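Local coordinates for alpha-glucosidase YIHQ (Escherichia coli, PDB 5AEG), which hydrolyses sulfoquinovosyl diacylglycerides and simple sulfoquinovosides such as sulfoquinovosyl glycerol, releasing sulfoquinovose for sulfoglycolysis, at residues Ile45-Met50 and Lys58-Glu63. Numbering follows the deposited sequence.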
loop_
_atom_site.group_PDB
_atom_site.type_symbol
_atom_site.label_atom_id
_atom_site.label_comp_id
_atom_site.label_asym_id
_atom_site.label_seq_id
_atom_site.Cartn_x
_atom_site.Cartn_y
_atom_site.Cartn_z
ATOM N N ILE A 45 13.501 -15.326 -20.731
ATOM C CA ILE A 45 14.399 -15.395 -19.581
ATOM C C ILE A 45 14.400 -14.031 -18.886
ATOM O O ILE A 45 14.681 -13.018 -19.543
ATOM C CB ILE A 45 15.842 -15.756 -19.980
ATOM C CG1 ILE A 45 15.910 -17.131 -20.689
ATOM C CG2 ILE A 45 16.742 -15.758 -18.713
ATOM C CD1 ILE A 45 17.141 -17.215 -21.624
ATOM N N ALA A 46 14.072 -14.005 -17.610
ATOM C CA ALA A 46 14.083 -12.731 -16.865
ATOM C C ALA A 46 15.474 -12.057 -16.818
ATOM O O ALA A 46 16.439 -12.707 -16.504
ATOM C CB ALA A 46 13.582 -12.965 -15.468
ATOM N N ASP A 47 15.543 -10.773 -17.146
ATOM C CA ASP A 47 16.810 -10.031 -17.163
ATOM C C ASP A 47 16.732 -8.948 -16.103
ATOM O O ASP A 47 16.122 -7.916 -16.324
ATOM C CB ASP A 47 16.965 -9.410 -18.534
ATOM C CG ASP A 47 18.303 -8.643 -18.698
ATOM O OD1 ASP A 47 19.105 -8.689 -17.767
ATOM O OD2 ASP A 47 18.525 -8.024 -19.764
ATOM N N ILE A 48 17.265 -9.252 -14.950
ATOM C CA ILE A 48 17.029 -8.472 -13.733
ATOM C C ILE A 48 18.300 -7.809 -13.286
ATOM O O ILE A 48 19.306 -8.514 -13.153
ATOM C CB ILE A 48 16.571 -9.369 -12.613
ATOM C CG1 ILE A 48 15.228 -9.969 -12.994
ATOM C CG2 ILE A 48 16.413 -8.580 -11.309
ATOM C CD1 ILE A 48 14.729 -11.057 -12.053
ATOM N N ASP A 49 18.286 -6.470 -13.140
ATOM C CA ASP A 49 19.375 -5.784 -12.420
ATOM C C ASP A 49 18.735 -5.185 -11.181
ATOM O O ASP A 49 17.857 -4.316 -11.335
ATOM C CB ASP A 49 20.001 -4.712 -13.300
ATOM C CG ASP A 49 20.687 -5.297 -14.515
ATOM O OD1 ASP A 49 21.567 -6.155 -14.350
ATOM O OD2 ASP A 49 20.262 -4.963 -15.622
ATOM N N MET A 50 19.111 -5.709 -10.004
ATOM C CA MET A 50 18.441 -5.392 -8.763
ATOM C C MET A 50 18.578 -3.936 -8.309
ATOM O O MET A 50 17.603 -3.331 -7.720
ATOM C CB MET A 50 18.948 -6.280 -7.679
ATOM C CG MET A 50 18.658 -7.733 -8.018
ATOM S SD MET A 50 18.750 -8.875 -6.639
ATOM C CE MET A 50 20.569 -8.955 -6.390
ATOM N N LYS A 58 13.392 -6.710 -17.055
ATOM C CA LYS A 58 12.819 -6.802 -18.403
ATOM C C LYS A 58 12.940 -8.215 -18.986
ATOM O O LYS A 58 13.712 -9.003 -18.490
ATOM C CB LYS A 58 13.520 -5.830 -19.317
ATOM C CG LYS A 58 14.965 -6.202 -19.553
ATOM C CD LYS A 58 15.397 -5.751 -20.953
ATOM C CE LYS A 58 15.343 -4.246 -21.132
ATOM N NZ LYS A 58 16.263 -3.618 -20.144
ATOM N N ASP A 59 12.208 -8.506 -20.058
ATOM C CA ASP A 59 12.311 -9.867 -20.640
ATOM C C ASP A 59 13.446 -10.006 -21.690
ATOM O O ASP A 59 13.718 -9.065 -22.420
ATOM C CB ASP A 59 10.998 -10.225 -21.313
ATOM C CG ASP A 59 10.741 -11.716 -21.308
ATOM O OD1 ASP A 59 11.612 -12.522 -20.847
ATOM O OD2 ASP A 59 9.627 -12.030 -21.737
ATOM N N LYS A 60 14.090 -11.165 -21.753
ATOM C CA LYS A 60 14.718 -11.640 -22.975
ATOM C C LYS A 60 13.715 -12.611 -23.632
ATOM O O LYS A 60 13.749 -13.775 -23.330
ATOM C CB LYS A 60 16.022 -12.397 -22.714
ATOM C CG LYS A 60 16.997 -11.685 -21.806
ATOM C CD LYS A 60 18.256 -12.527 -21.592
ATOM C CE LYS A 60 19.268 -12.318 -22.710
ATOM N NZ LYS A 60 19.987 -11.023 -22.507
ATOM N N LEU A 61 12.834 -12.082 -24.469
ATOM C CA LEU A 61 11.763 -12.868 -25.042
ATOM C C LEU A 61 12.312 -13.927 -26.040
ATOM O O LEU A 61 13.056 -13.583 -26.927
ATOM C CB LEU A 61 10.811 -11.979 -25.783
ATOM C CG LEU A 61 9.594 -12.732 -26.353
ATOM C CD1 LEU A 61 8.711 -13.418 -25.323
ATOM C CD2 LEU A 61 8.836 -11.802 -27.201
ATOM N N GLN A 62 11.988 -15.186 -25.853
ATOM C CA GLN A 62 12.443 -16.241 -26.782
ATOM C C GLN A 62 11.354 -16.524 -27.820
ATOM O O GLN A 62 11.609 -16.434 -29.019
ATOM C CB GLN A 62 12.835 -17.465 -26.040
ATOM C CG GLN A 62 14.082 -17.258 -25.180
ATOM C CD GLN A 62 14.360 -18.395 -24.170
ATOM O OE1 GLN A 62 15.488 -18.513 -23.724
ATOM N NE2 GLN A 62 13.340 -19.229 -23.797
ATOM N N GLU A 63 10.132 -16.794 -27.332
ATOM C CA GLU A 63 9.000 -16.988 -28.199
ATOM C C GLU A 63 7.701 -16.389 -27.692
ATOM O O GLU A 63 7.450 -16.340 -26.489
ATOM C CB GLU A 63 8.785 -18.504 -28.414
ATOM C CG GLU A 63 9.901 -19.143 -29.287
ATOM C CD GLU A 63 9.554 -20.606 -29.655
ATOM O OE1 GLU A 63 9.606 -21.451 -28.787
ATOM O OE2 GLU A 63 9.188 -20.865 -30.810
#
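I45 pairs with K60, and D47 with K58, across the antiparallel strands 39-49 and 56-74 of a β-hairpin. I45 N reaches K60 O at 3.0 Å, and K60 N reaches I45 O. D47 N bonds K58 O at 2.9 Å, and K58 N returns a bond to D47 O. A46 and D59 form the non-hydrogen-bonded pair between them.

On the face of D47, K58 and K60, the K60 side chain can be followed outward. Its CB and CG both lie 3.5 Å from I45 O. CG also meets D47 CB at 4.0 Å, and CD stays beside I45 O. Chi3 of 85° turns CE off the line of the chain. A second bend, at chi4, puts K60 NZ 4.3 Å from D47 OD2, too far for a salt bridge.

K58 lies alongside D47, pointing the same way, with K58 CG 3.9 Å from D47 CB. Q62 OE1 comes to 3.4 Å from I45 CG1; its closer approach to CD1 is doubtful. Q62 NE2 hydrogen-bonds S43 OG. Q62 and E63 both face S43 in a classic β-bulge. On the other face, D59 forms a salt bridge with R116.

Segment 58-63 belongs to the N-terminal galactose mutarotase-like domain, and the contact is away from the active site. The backbone bonds hold this surface hairpin together, and the lysines probably add only weak, solvent-screened attraction to D47.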